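Local coordinates for rieske iron-sulfur protein soxF (Sulfolobus acidocaldarius, PDB 1JM1) that probably carries electrons in the archaeal respiratory chain through its Rieske-type [2Fe-2S] cluster, at residues D5-F10 with G70-I75; I150-Y155 with Y163-N168; P11-A16 with F35-T40. All coordinates share one frame; numbering follows the deposited sequence. Where two conformers were deposited one is given.

Interaction 2 is the buried one: it pairs two neighbouring strands through backbone hydrogen bonds and packs side chains on both faces of their sheet. Interactions 1 and 3 are partly buried and depend more on side chains. Interaction 1 is wholly apolar across its two loops. Interaction 3 adds a tyrosine hydrogen bond, a water bridge and a CH-pi contact. All three meet around strand 161-167. Leu7 and Leu72 of interaction 1 reach Val165 and Ile152 of interaction 2. Tyr13 of interaction 3 lies on the strand paired with 161-167, and the Arg12-Asp154 salt bridge joins interactions 2 and 3. All lie away from the [2Fe-2S] cluster.

Interaction 1: residues D5-F10 with G70-I75; sequences DGLAGF and GPLGQI
Leu72 pushes its branched end against three residues of 5-10, with each carbon of the fork taking a different partner. CD1 goes to Phe10, where Leu72 CD1 lies 3.6 Å from Phe10 CE1. It approaches the CD1-CE1 side of the ring obliquely. CD2 turns to Leu7 instead, with Leu72 CD2 3.9 Å from Leu7 CB and 4.0 Å from Leu7 CD1. The leucine pair also meets at a slant. Between these two partners, Ala8 CB comes up to the branch point, 3.9 Å from Leu72 CG. With CG anti to the carbonyl carbon (chi1 -68°), the branch point of Leu72 is set next to Ala8 CB. Ala8 CB also touches the proline ring, 3.9 Å from Pro71 CG. Pro71 was modelled in two conformers, so this part of the contact is less certain.

The backbone presents these side chains. Leu7 to Phe10 form a type I' turn, closed by Phe10 N to Leu7 O at 3.0 Å. Ala8 and Gly9 fill its central positions, both with positive phi. On the other side, the peptide bond before Pro71 is cis, and Gln74 N bonds to Pro71 O at 2.9 Å. An alanine in place of Leu72 would probably open a gap between Leu7 and Phe10, and the Phe10 ring would lose the methyl resting against it.

The two loops pack against the hairpin of strands 151-155 and 161-167. Leu7, Leu72 and Ile75 all touch Ile152, while the backbone of Leu7 bonds to Val165 and Phe10 lies on Thr167. Leu72 is further covered by the loop at Pro181 and Gln182.

Interaction 2: residues I150-Y155 with Y163-N168; sequences IVILDY and YAVGTN
Ile152 lies opposite both Val165 and Gly166, and its side chain fits the hollow over the glycine. Ile152 CB comes within 3.8 Å of Gly166 O. Gly166 has no side chain, so Ile152 lies over its backbone and CD1 runs on to Thr167 C. Val165 supplies the neighbouring bump. Its CG2, between the backbone N and the carbonyl carbon, meets Ile152 CG2 at 3.9 Å, the two side chains crossing at about a right angle. Val165 CG1 packs on Asp154 CB at 4.0 Å.

On the other face of the sheet, small Ala164 forms a low spot. Val151 CG1 rests 3.7 Å from Ala164 CB, and Leu153 CD2 comes in beside it, 3.6 Å from Tyr163 O.

At the open end, Asn168 grips the backbone of Ile150 twice. Asn168 N bonds to Ile150 O, and Asn168 OD1 accepts Ile150 N at 2.8 Å, the donor standing 45° out of the amide plane. Asn168 ND2 lies against the Ile150 side chain and is hydrogen-bonded to Asn62 OD1. Asp154 turns its carboxylate to Arg12 in a salt bridge.

Bonds from Ile152 N to Gly166 O and from Val165 N to Ile152 O frame the irregularity. This is a classic beta bulge in an antiparallel hairpin, part of the all-beta framework of this Rieske protein.

Interaction 3: residues P11-A16 with F35-T40; sequences PRYKVA and FAYPLT
The side chains of Pro11 and Tyr37 reach toward each other tip to tip, and Tyr37 OH donates to the backbone Pro11 O at 2.7 Å. The hydroxyl lies in the carbonyl plane, with a C=O...O angle of 154°. Pro11 O in turn sits at the edge of the tyrosine ring, in its plane. Tyr37 CG is anti to the backbone N (chi1 179°), which starts the side chain toward this carbonyl. A second polar link is indirect. One water lies 2.7 Å from Tyr13 OH and accepts the N-H of Ala36, bridging a side chain to a backbone.

A CH-pi contact lies further along. Val15 CG2 stands over the face of the Phe35 ring, 3.9 Å from its centroid and 15° off the normal. Val15 CG1 covers the same face toward another part of the rim, 3.6 Å from Phe35 CD2.

Further contacts are apolar. Tyr13 and Tyr37 slide past each other in opposite directions, and Tyr13 CB meets the edge of the Tyr37 ring at CD1, 3.6 Å away. Phe35 CD1 comes to the edge of the Tyr13 ring, 4.1 Å from Tyr13 CE2. Pro11 CG packs on Pro38 CB at 3.8 Å, just after the cis peptide bond that precedes Pro38.

The contact joins two outermost strands that belong to different sheets, 13-17 and 32-36. Tyr37 and Phe35 both rest on Val151 of strand 151-155, while Val15 and Tyr37 touch Ala164 of strand 161-167. Leu46 of strand 43-48 touches both Val15 and Phe35 from the second sheet.

Interaction 1: residues D5-F10 with G70-I75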
ATOM      1  N   ASP A   5     -18.842   1.810   5.728  1.00 22.33           N
ATOM      2  CA  ASP A   5     -19.212   2.496   4.482  1.00 24.99           C
ATOM      3  C   ASP A   5     -18.198   2.312   3.372  1.00 21.42           C
ATOM      4  O   ASP A   5     -18.358   2.935   2.333  1.00 22.42           O
ATOM      5  CB  ASP A   5     -19.368   4.007   4.729  1.00 31.02           C
ATOM      6  CG  ASP A   5     -20.514   4.298   5.712  1.00 37.69           C
ATOM      7  OD1 ASP A   5     -21.490   3.501   5.805  1.00 50.77           O
ATOM      8  OD2 ASP A   5     -20.438   5.350   6.388  1.00 41.73           O
ATOM      9  N   GLY A   6     -17.154   1.521   3.643  1.00 19.09           N
ATOM     10  CA  GLY A   6     -16.277   1.134   2.584  1.00 17.59           C
ATOM     11  C   GLY A   6     -16.763  -0.049   1.811  1.00 17.77           C
ATOM     12  O   GLY A   6     -17.993  -0.268   1.674  1.00 22.52           O
ATOM     13  N   LEU A   7     -15.882  -0.868   1.225  1.00 16.26           N
ATOM     14  CA  LEU A   7     -16.278  -2.044   0.484  1.00 17.40           C
ATOM     15  C   LEU A   7     -16.352  -3.247   1.390  1.00 16.33           C
ATOM     16  O   LEU A   7     -15.493  -3.497   2.213  1.00 14.84           O
ATOM     17  CB  LEU A   7     -15.264  -2.335  -0.592  1.00 17.04           C
ATOM     18  CG  LEU A   7     -15.016  -1.282  -1.675  1.00 17.83           C
ATOM     19  CD1 LEU A   7     -13.805  -1.645  -2.522  1.00 19.06           C
ATOM     20  CD2 LEU A   7     -16.358  -1.091  -2.430  1.00 23.26           C
ATOM     21  N   ALA A   8     -17.447  -4.014   1.194  1.00 18.90           N
ATOM     22  CA  ALA A   8     -17.560  -5.369   1.733  1.00 17.04           C
ATOM     23  C   ALA A   8     -17.266  -5.380   3.238  1.00 15.81           C
ATOM     24  O   ALA A   8     -16.619  -6.289   3.741  1.00 15.09           O
ATOM     25  CB  ALA A   8     -16.739  -6.348   0.996  1.00 18.25           C
ATOM     26  N   GLY A   9     -17.800  -4.423   3.981  1.00 17.16           N
ATOM     27  CA  GLY A   9     -17.743  -4.405   5.426  1.00 17.17           C
ATOM     28  C   GLY A   9     -16.583  -3.564   6.030  1.00 15.89           C
ATOM     29  O   GLY A   9     -16.547  -3.404   7.243  1.00 16.51           O
ATOM     30  N   PHE A  10     -15.671  -3.100   5.202  1.00 13.40           N
ATOM     31  CA  PHE A  10     -14.604  -2.235   5.631  1.00 12.66           C
ATOM     32  C   PHE A  10     -15.111  -0.844   5.915  1.00 13.53           C
ATOM     33  O   PHE A  10     -16.131  -0.423   5.340  1.00 15.08           O
ATOM     34  CB  PHE A  10     -13.525  -2.125   4.592  1.00 12.18           C
ATOM     35  CG  PHE A  10     -12.489  -3.233   4.586  1.00 11.19           C
ATOM     36  CD1 PHE A  10     -12.716  -4.463   4.036  1.00 12.57           C
ATOM     37  CD2 PHE A  10     -11.237  -2.994   5.138  1.00 11.42           C
ATOM     38  CE1 PHE A  10     -11.767  -5.422   4.000  1.00 12.60           C
ATOM     39  CE2 PHE A  10     -10.254  -3.988   5.073  1.00 11.48           C
ATOM     40  CZ  PHE A  10     -10.518  -5.197   4.504  1.00 11.72           C
ATOM     41  N   GLY A  70     -15.988 -12.872  -3.353  0.66 13.65           N
ATOM     42  CA  GLY A  70     -16.351 -11.530  -3.929  0.66 16.78           C
ATOM     43  C   GLY A  70     -17.127 -10.822  -2.852  0.66 14.47           C
ATOM     44  O   GLY A  70     -17.571 -11.483  -1.890  0.66 14.14           O
ATOM     45  N   PRO A  71     -17.258  -9.490  -2.895  0.66 11.90           N
ATOM     46  CA  PRO A  71     -16.783  -8.671  -4.009  0.66 14.10           C
ATOM     47  C   PRO A  71     -15.325  -8.368  -3.969  0.66 12.82           C
ATOM     48  O   PRO A  71     -14.766  -8.080  -5.061  0.66 14.29           O
ATOM     49  CB  PRO A  71     -17.646  -7.350  -3.860  0.66 13.32           C
ATOM     50  CG  PRO A  71     -18.124  -7.418  -2.490  0.66 14.89           C
ATOM     51  CD  PRO A  71     -18.131  -8.811  -1.947  0.66 10.85           C
ATOM     52  N   LEU A  72     -14.610  -8.338  -2.822  1.00 12.73           N
ATOM     53  CA  LEU A  72     -13.191  -7.946  -2.848  1.00 12.90           C
ATOM     54  C   LEU A  72     -12.362  -8.909  -3.685  1.00 12.76           C
ATOM     55  O   LEU A  72     -11.407  -8.482  -4.328  1.00 15.81           O
ATOM     56  CB  LEU A  72     -12.640  -7.788  -1.427  1.00 12.46           C
ATOM     57  CG  LEU A  72     -13.211  -6.644  -0.659  1.00 14.64           C
ATOM     58  CD1 LEU A  72     -12.757  -6.664   0.790  1.00 15.02           C
ATOM     59  CD2 LEU A  72     -12.747  -5.297  -1.287  1.00 19.97           C
ATOM     60  N   GLY A  73     -12.715 -10.185  -3.675  1.00 12.08           N
ATOM     61  CA  GLY A  73     -12.027 -11.162  -4.483  1.00 12.12           C
ATOM     62  C   GLY A  73     -12.339 -11.087  -5.965  1.00 11.96           C
ATOM     63  O   GLY A  73     -11.669 -11.735  -6.769  1.00 13.33           O
ATOM     64  N   GLN A  74     -13.361 -10.327  -6.344  1.00 11.91           N
ATOM     65  CA  GLN A  74     -13.752 -10.204  -7.740  1.00 12.27           C
ATOM     66  C   GLN A  74     -13.102  -9.020  -8.418  1.00 11.72           C
ATOM     67  O   GLN A  74     -13.240  -8.829  -9.627  1.00 13.01           O
ATOM     68  CB  GLN A  74     -15.271 -10.151  -7.847  1.00 11.94           C
ATOM     69  CG  GLN A  74     -15.762 -10.301  -9.268  1.00 13.72           C
ATOM     70  CD  GLN A  74     -17.247 -10.569  -9.355  1.00 12.72           C
ATOM     71  OE1 GLN A  74     -17.980 -10.240  -8.377  1.00 13.54           O
ATOM     72  NE2 GLN A  74     -17.707 -11.083 -10.484  1.00 13.20           N
ATOM     73  N   ILE A  75     -12.382  -8.188  -7.684  1.00 11.48           N
ATOM     74  CA  ILE A  75     -11.693  -7.034  -8.289  1.00 12.13           C
ATOM     75  C   ILE A  75     -10.577  -7.600  -9.181  1.00 11.53           C
ATOM     76  O   ILE A  75      -9.722  -8.360  -8.742  1.00 12.67           O
ATOM     77  CB  ILE A  75     -11.133  -6.117  -7.201  1.00 12.59           C
ATOM     78  CG1 ILE A  75     -12.280  -5.485  -6.408  1.00 14.47           C
ATOM     79  CG2 ILE A  75     -10.224  -5.074  -7.802  1.00 14.98           C
ATOM     80  CD1 ILE A  75     -11.805  -4.739  -5.158  1.00 17.01           C
TER

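Interaction 2: residues I150-Y155 with Y163-N168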
ATOM      1  N   ILE A 150      -2.764  -4.775  -1.319  1.00  9.63           N
ATOM      2  CA  ILE A 150      -3.165  -3.470  -1.811  1.00  9.73           C
ATOM      3  C   ILE A 150      -4.315  -2.941  -0.965  1.00  9.40           C
ATOM      4  O   ILE A 150      -5.258  -3.667  -0.657  1.00 10.22           O
ATOM      5  CB  ILE A 150      -3.574  -3.539  -3.307  1.00  9.98           C
ATOM      6  CG1 ILE A 150      -2.364  -3.932  -4.138  1.00 12.00           C
ATOM      7  CG2 ILE A 150      -4.202  -2.244  -3.785  1.00 11.15           C
ATOM      8  CD1 ILE A 150      -2.707  -4.326  -5.581  1.00 14.44           C
ATOM      9  N   VAL A 151      -4.238  -1.655  -0.631  1.00  9.45           N
ATOM     10  CA  VAL A 151      -5.320  -0.926  -0.008  1.00  9.89           C
ATOM     11  C   VAL A 151      -6.103  -0.245  -1.142  1.00  9.80           C
ATOM     12  O   VAL A 151      -5.556   0.565  -1.899  1.00 10.68           O
ATOM     13  CB  VAL A 151      -4.795   0.097   1.001  1.00 10.50           C
ATOM     14  CG1 VAL A 151      -5.978   0.894   1.594  1.00 11.95           C
ATOM     15  CG2 VAL A 151      -3.998  -0.593   2.095  1.00 11.56           C
ATOM     16  N   ILE A 152      -7.366  -0.612  -1.251  1.00 10.32           N
ATOM     17  CA  ILE A 152      -8.249  -0.070  -2.298  1.00 10.86           C
ATOM     18  C   ILE A 152      -8.630   1.351  -1.892  1.00 10.85           C
ATOM     19  O   ILE A 152      -9.023   1.590  -0.747  1.00 11.24           O
ATOM     20  CB  ILE A 152      -9.448  -0.986  -2.495  0.54 11.41           C
ATOM     21  CG1 ILE A 152      -8.972  -2.418  -2.776  0.54 13.02           C
ATOM     22  CG2 ILE A 152     -10.358  -0.415  -3.592  0.54 13.17           C
ATOM     23  CD1 ILE A 152     -10.129  -3.371  -2.516  0.54 16.06           C
ATOM     24  N   LEU A 153      -8.482   2.287  -2.839  1.00 11.55           N
ATOM     25  CA  LEU A 153      -8.767   3.675  -2.633  1.00 11.37           C
ATOM     26  C   LEU A 153      -9.951   4.123  -3.441  1.00 12.09           C
ATOM     27  O   LEU A 153     -10.264   3.579  -4.501  1.00 13.82           O
ATOM     28  CB  LEU A 153      -7.541   4.516  -3.035  1.00 11.55           C
ATOM     29  CG  LEU A 153      -6.229   4.204  -2.333  1.00 10.97           C
ATOM     30  CD1 LEU A 153      -5.117   5.084  -2.913  1.00 11.57           C
ATOM     31  CD2 LEU A 153      -6.344   4.391  -0.813  1.00 11.30           C
ATOM     32  N   ASP A 154     -10.576   5.191  -2.968  1.00 12.67           N
ATOM     33  CA  ASP A 154     -11.666   5.890  -3.654  1.00 13.17           C
ATOM     34  C   ASP A 154     -11.373   7.391  -3.537  1.00 13.07           C
ATOM     35  O   ASP A 154     -11.258   7.924  -2.417  1.00 17.89           O
ATOM     36  CB  ASP A 154     -12.994   5.533  -3.049  1.00 14.59           C
ATOM     37  CG  ASP A 154     -14.192   6.128  -3.749  1.00 21.94           C
ATOM     38  OD1 ASP A 154     -14.074   6.489  -4.919  1.00 30.81           O
ATOM     39  OD2 ASP A 154     -15.293   6.113  -3.164  1.00 26.58           O
ATOM     40  N   TYR A 155     -11.371   8.111  -4.621  1.00 13.95           N
ATOM     41  CA  TYR A 155     -11.185   9.547  -4.662  1.00 13.17           C
ATOM     42  C   TYR A 155     -12.562  10.204  -4.857  1.00 12.17           C
ATOM     43  O   TYR A 155     -13.275   9.896  -5.799  1.00 14.35           O
ATOM     44  CB  TYR A 155     -10.220   9.888  -5.822  1.00 13.96           C
ATOM     45  CG  TYR A 155     -10.089  11.346  -6.128  1.00 13.06           C
ATOM     46  CD1 TYR A 155      -9.333  12.223  -5.320  1.00 13.96           C
ATOM     47  CD2 TYR A 155     -10.663  11.880  -7.250  1.00 12.20           C
ATOM     48  CE1 TYR A 155      -9.192  13.563  -5.655  1.00 15.19           C
ATOM     49  CE2 TYR A 155     -10.540  13.212  -7.562  1.00 13.58           C
ATOM     50  CZ  TYR A 155      -9.859  14.061  -6.753  1.00 14.43           C
ATOM     51  OH  TYR A 155      -9.739  15.425  -6.987  1.00 17.50           O
ATOM     52  N   TYR A 163      -9.938   8.343   0.009  1.00 11.38           N
ATOM     53  CA  TYR A 163     -10.395   7.431   1.045  1.00 11.69           C
ATOM     54  C   TYR A 163      -9.803   6.028   0.822  1.00 11.63           C
ATOM     55  O   TYR A 163      -9.714   5.561  -0.323  1.00 12.54           O
ATOM     56  CB  TYR A 163     -11.922   7.297   1.001  1.00 13.13           C
ATOM     57  CG  TYR A 163     -12.632   8.564   1.436  1.00 13.11           C
ATOM     58  CD1 TYR A 163     -12.893   9.591   0.555  1.00 13.90           C
ATOM     59  CD2 TYR A 163     -12.969   8.767   2.765  1.00 14.46           C
ATOM     60  CE1 TYR A 163     -13.519  10.724   0.990  1.00 15.07           C
ATOM     61  CE2 TYR A 163     -13.586   9.913   3.204  1.00 15.62           C
ATOM     62  CZ  TYR A 163     -13.853  10.927   2.315  1.00 15.54           C
ATOM     63  OH  TYR A 163     -14.481  12.034   2.759  1.00 19.19           O
ATOM     64  N   ALA A 164      -9.483   5.357   1.919  1.00 11.40           N
ATOM     65  CA  ALA A 164      -9.227   3.931   1.918  1.00 11.13           C
ATOM     66  C   ALA A 164     -10.548   3.220   2.206  1.00 11.09           C
ATOM     67  O   ALA A 164     -11.261   3.601   3.120  1.00 11.93           O
ATOM     68  CB  ALA A 164      -8.185   3.582   2.985  1.00 11.46           C
ATOM     69  N   VAL A 165     -10.854   2.216   1.389  1.00 11.16           N
ATOM     70  CA  VAL A 165     -12.174   1.546   1.437  1.00 11.83           C
ATOM     71  C   VAL A 165     -12.111   0.041   1.496  1.00 11.32           C
ATOM     72  O   VAL A 165     -13.159  -0.597   1.653  1.00 12.54           O
ATOM     73  CB  VAL A 165     -13.073   2.026   0.277  1.00 12.66           C
ATOM     74  CG1 VAL A 165     -13.317   3.521   0.395  1.00 14.60           C
ATOM     75  CG2 VAL A 165     -12.506   1.638  -1.086  1.00 13.72           C
ATOM     76  N   GLY A 166     -10.940  -0.576   1.350  1.00 10.68           N
ATOM     77  CA  GLY A 166     -10.845  -2.010   1.515  1.00 10.93           C
ATOM     78  C   GLY A 166      -9.411  -2.462   1.281  1.00 10.22           C
ATOM     79  O   GLY A 166      -8.527  -1.652   1.115  1.00 10.53           O
ATOM     80  N   THR A 167      -9.218  -3.787   1.271  1.00 10.08           N
ATOM     81  CA  THR A 167      -7.954  -4.376   0.851  1.00  9.97           C
ATOM     82  C   THR A 167      -8.253  -5.543  -0.054  1.00  9.86           C
ATOM     83  O   THR A 167      -9.345  -6.110  -0.007  1.00 11.02           O
ATOM     84  CB  THR A 167      -7.045  -4.810   2.019  1.00  9.95           C
ATOM     85  OG1 THR A 167      -7.611  -5.938   2.687  1.00 10.57           O
ATOM     86  CG2 THR A 167      -6.847  -3.685   3.021  1.00 10.96           C
ATOM     87  N   ASN A 168      -7.275  -5.941  -0.864  1.00 10.03           N
ATOM     88  CA  ASN A 168      -7.455  -7.090  -1.737  1.00 10.26           C
ATOM     89  C   ASN A 168      -7.101  -8.404  -1.075  1.00 10.08           C
ATOM     90  O   ASN A 168      -7.350  -9.475  -1.650  1.00 11.30           O
ATOM     91  CB  ASN A 168      -6.691  -6.961  -3.050  1.00 10.58           C
ATOM     92  CG  ASN A 168      -5.178  -6.974  -2.886  1.00  9.85           C
ATOM     93  OD1 ASN A 168      -4.674  -6.825  -1.751  1.00 10.15           O
ATOM     94  ND2 ASN A 168      -4.461  -7.107  -3.984  1.00 10.89           N
TER

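Interaction 3: residues P11-A16 with F35-T40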
ATOM      1  N   PRO A  11     -14.402  -0.066   6.727  1.00 13.48           N
ATOM      2  CA  PRO A  11     -14.704   1.372   6.903  1.00 14.26           C
ATOM      3  C   PRO A  11     -14.241   2.158   5.714  1.00 13.96           C
ATOM      4  O   PRO A  11     -13.349   1.761   4.950  1.00 14.19           O
ATOM      5  CB  PRO A  11     -13.910   1.726   8.140  1.00 15.57           C
ATOM      6  CG  PRO A  11     -12.760   0.762   8.183  1.00 15.00           C
ATOM      7  CD  PRO A  11     -13.226  -0.478   7.527  1.00 14.40           C
ATOM      8  N   ARG A  12     -14.848   3.314   5.528  1.00 15.46           N
ATOM      9  CA  ARG A  12     -14.409   4.346   4.603  1.00 15.01           C
ATOM     10  C   ARG A  12     -13.645   5.366   5.445  1.00 15.73           C
ATOM     11  O   ARG A  12     -14.212   6.050   6.271  1.00 20.21           O
ATOM     12  CB  ARG A  12     -15.631   4.935   3.914  1.00 17.44           C
ATOM     13  CG  ARG A  12     -15.344   6.092   2.944  1.00 18.29           C
ATOM     14  CD  ARG A  12     -16.652   6.492   2.258  1.00 18.86           C
ATOM     15  NE  ARG A  12     -16.461   7.620   1.347  1.00 20.55           N
ATOM     16  CZ  ARG A  12     -16.103   7.470   0.091  1.00 21.02           C
ATOM     17  NH1 ARG A  12     -15.864   6.291  -0.490  1.00 21.19           N
ATOM     18  NH2 ARG A  12     -15.961   8.586  -0.644  1.00 24.56           N
ATOM     19  N   TYR A  13     -12.331   5.470   5.242  1.00 14.05           N
ATOM     20  CA  TYR A  13     -11.422   6.284   6.024  1.00 14.47           C
ATOM     21  C   TYR A  13     -10.748   7.308   5.154  1.00 13.61           C
ATOM     22  O   TYR A  13     -10.127   6.958   4.160  1.00 13.17           O
ATOM     23  CB  TYR A  13     -10.329   5.380   6.685  1.00 16.76           C
ATOM     24  CG  TYR A  13      -9.153   6.109   7.264  1.00 16.12           C
ATOM     25  CD1 TYR A  13      -9.413   6.881   8.413  1.00 18.81           C
ATOM     26  CD2 TYR A  13      -7.853   6.116   6.730  1.00 16.74           C
ATOM     27  CE1 TYR A  13      -8.360   7.587   8.984  1.00 21.52           C
ATOM     28  CE2 TYR A  13      -6.824   6.854   7.288  1.00 16.67           C
ATOM     29  CZ  TYR A  13      -7.088   7.561   8.416  1.00 18.24           C
ATOM     30  OH  TYR A  13      -6.034   8.339   8.960  1.00 21.60           O
ATOM     31  N   LYS A  14     -10.790   8.593   5.519  1.00 14.00           N
ATOM     32  CA  LYS A  14     -10.100   9.611   4.775  1.00 13.25           C
ATOM     33  C   LYS A  14      -8.611   9.579   5.046  1.00 13.55           C
ATOM     34  O   LYS A  14      -8.163   9.787   6.189  1.00 17.44           O
ATOM     35  CB  LYS A  14     -10.652  10.997   5.200  0.46 16.09           C
ATOM     36  CG  LYS A  14     -10.087  12.093   4.287  0.46 15.99           C
ATOM     37  CD  LYS A  14     -10.498  13.498   4.784  0.46 17.64           C
ATOM     38  CE  LYS A  14     -12.000  13.678   4.944  0.46 20.26           C
ATOM     39  NZ  LYS A  14     -12.328  15.103   5.208  0.46 34.20           N
ATOM     40  N   VAL A  15      -7.829   9.335   4.046  1.00 12.18           N
ATOM     41  CA  VAL A  15      -6.368   9.283   4.159  1.00 12.87           C
ATOM     42  C   VAL A  15      -5.781  10.683   4.127  1.00 12.92           C
ATOM     43  O   VAL A  15      -4.986  11.078   4.971  1.00 14.06           O
ATOM     44  CB  VAL A  15      -5.745   8.405   3.057  1.00 13.01           C
ATOM     45  CG1 VAL A  15      -4.209   8.440   3.180  1.00 14.37           C
ATOM     46  CG2 VAL A  15      -6.223   6.995   3.148  1.00 14.35           C
ATOM     47  N   ALA A  16      -6.135  11.444   3.079  1.00 12.66           N
ATOM     48  CA  ALA A  16      -5.557  12.749   2.813  1.00 13.00           C
ATOM     49  C   ALA A  16      -6.349  13.389   1.681  1.00 12.76           C
ATOM     50  O   ALA A  16      -7.001  12.693   0.914  1.00 13.96           O
ATOM     51  CB  ALA A  16      -4.099  12.658   2.362  1.00 15.39           C
ATOM     52  N   PHE A  35      -0.064   6.067   6.475  1.00 11.22           N
ATOM     53  CA  PHE A  35      -1.311   6.134   7.230  1.00 11.64           C
ATOM     54  C   PHE A  35      -1.526   4.758   7.875  1.00 11.28           C
ATOM     55  O   PHE A  35      -0.701   3.847   7.659  1.00 12.79           O
ATOM     56  CB  PHE A  35      -2.502   6.551   6.328  1.00 12.04           C
ATOM     57  CG  PHE A  35      -2.852   5.610   5.232  1.00 11.21           C
ATOM     58  CD1 PHE A  35      -3.932   4.744   5.325  1.00 11.24           C
ATOM     59  CD2 PHE A  35      -2.122   5.574   4.046  1.00 11.27           C
ATOM     60  CE1 PHE A  35      -4.309   3.929   4.285  1.00 10.86           C
ATOM     61  CE2 PHE A  35      -2.490   4.743   2.997  1.00 11.12           C
ATOM     62  CZ  PHE A  35      -3.576   3.922   3.104  1.00 10.90           C
ATOM     63  N   ALA A  36      -2.562   4.605   8.649  1.00 11.94           N
ATOM     64  CA  ALA A  36      -2.947   3.309   9.218  1.00 11.94           C
ATOM     65  C   ALA A  36      -4.355   2.992   8.781  1.00 11.15           C
ATOM     66  O   ALA A  36      -5.212   3.891   8.721  1.00 12.60           O
ATOM     67  CB  ALA A  36      -2.896   3.314  10.735  1.00 14.22           C
ATOM     68  N   TYR A  37      -4.615   1.720   8.464  1.00 10.59           N
ATOM     69  CA  TYR A  37      -5.931   1.336   7.973  1.00 10.44           C
ATOM     70  C   TYR A  37      -6.033  -0.182   7.887  1.00 10.24           C
ATOM     71  O   TYR A  37      -5.073  -0.814   7.445  1.00 10.51           O
ATOM     72  CB  TYR A  37      -6.132   1.856   6.523  1.00 10.83           C
ATOM     73  CG  TYR A  37      -7.473   1.489   5.925  1.00 10.55           C
ATOM     74  CD1 TYR A  37      -8.624   2.204   6.229  1.00 10.78           C
ATOM     75  CD2 TYR A  37      -7.579   0.382   5.068  1.00 10.37           C
ATOM     76  CE1 TYR A  37      -9.849   1.837   5.704  1.00 10.74           C
ATOM     77  CE2 TYR A  37      -8.813   0.021   4.559  1.00 10.62           C
ATOM     78  CZ  TYR A  37      -9.952   0.765   4.889  1.00 10.53           C
ATOM     79  OH  TYR A  37     -11.142   0.349   4.350  1.00 11.83           O
ATOM     80  N   PRO A  38      -7.207  -0.762   8.180  1.00 10.83           N
ATOM     81  CA  PRO A  38      -8.391  -0.135   8.770  1.00 11.30           C
ATOM     82  C   PRO A  38      -8.319   0.157  10.233  1.00 12.34           C
ATOM     83  O   PRO A  38      -9.214   0.843  10.736  1.00 14.09           O
ATOM     84  CB  PRO A  38      -9.516  -1.137   8.423  1.00 12.47           C
ATOM     85  CG  PRO A  38      -8.779  -2.481   8.433  1.00 11.90           C
ATOM     86  CD  PRO A  38      -7.467  -2.181   7.802  1.00 11.37           C
ATOM     87  N   LEU A  39      -7.316  -0.367  10.958  1.00 12.14           N
ATOM     88  CA  LEU A  39      -7.106  -0.134  12.341  1.00 12.76           C
ATOM     89  C   LEU A  39      -5.876   0.680  12.576  1.00 12.92           C
ATOM     90  O   LEU A  39      -4.932   0.678  11.772  1.00 13.84           O
ATOM     91  CB  LEU A  39      -6.992  -1.459  13.133  1.00 13.83           C
ATOM     92  CG  LEU A  39      -8.141  -2.474  12.930  1.00 16.19           C
ATOM     93  CD1 LEU A  39      -7.792  -3.691  13.776  1.00 17.18           C
ATOM     94  CD2 LEU A  39      -9.517  -1.937  13.189  1.00 18.63           C
ATOM     95  N   THR A  40      -5.814   1.345  13.707  1.00 14.72           N
ATOM     96  CA  THR A  40      -4.715   2.303  13.975  1.00 18.62           C
ATOM     97  C   THR A  40      -3.433   1.681  13.984  1.00 18.30           C
ATOM     98  O   THR A  40      -2.386   2.344  13.741  1.00 21.23           O
ATOM     99  CB  THR A  40      -4.940   3.121  15.286  0.67 22.52           C
ATOM    100  OG1 THR A  40      -4.841   2.140  16.244  0.67 33.71           O
ATOM    101  CG2 THR A  40      -6.264   3.795  15.176  0.67 25.23           C
TER
HETATM  102  O   HOH W   1      -3.813   6.962   9.780  1.00 21.68           O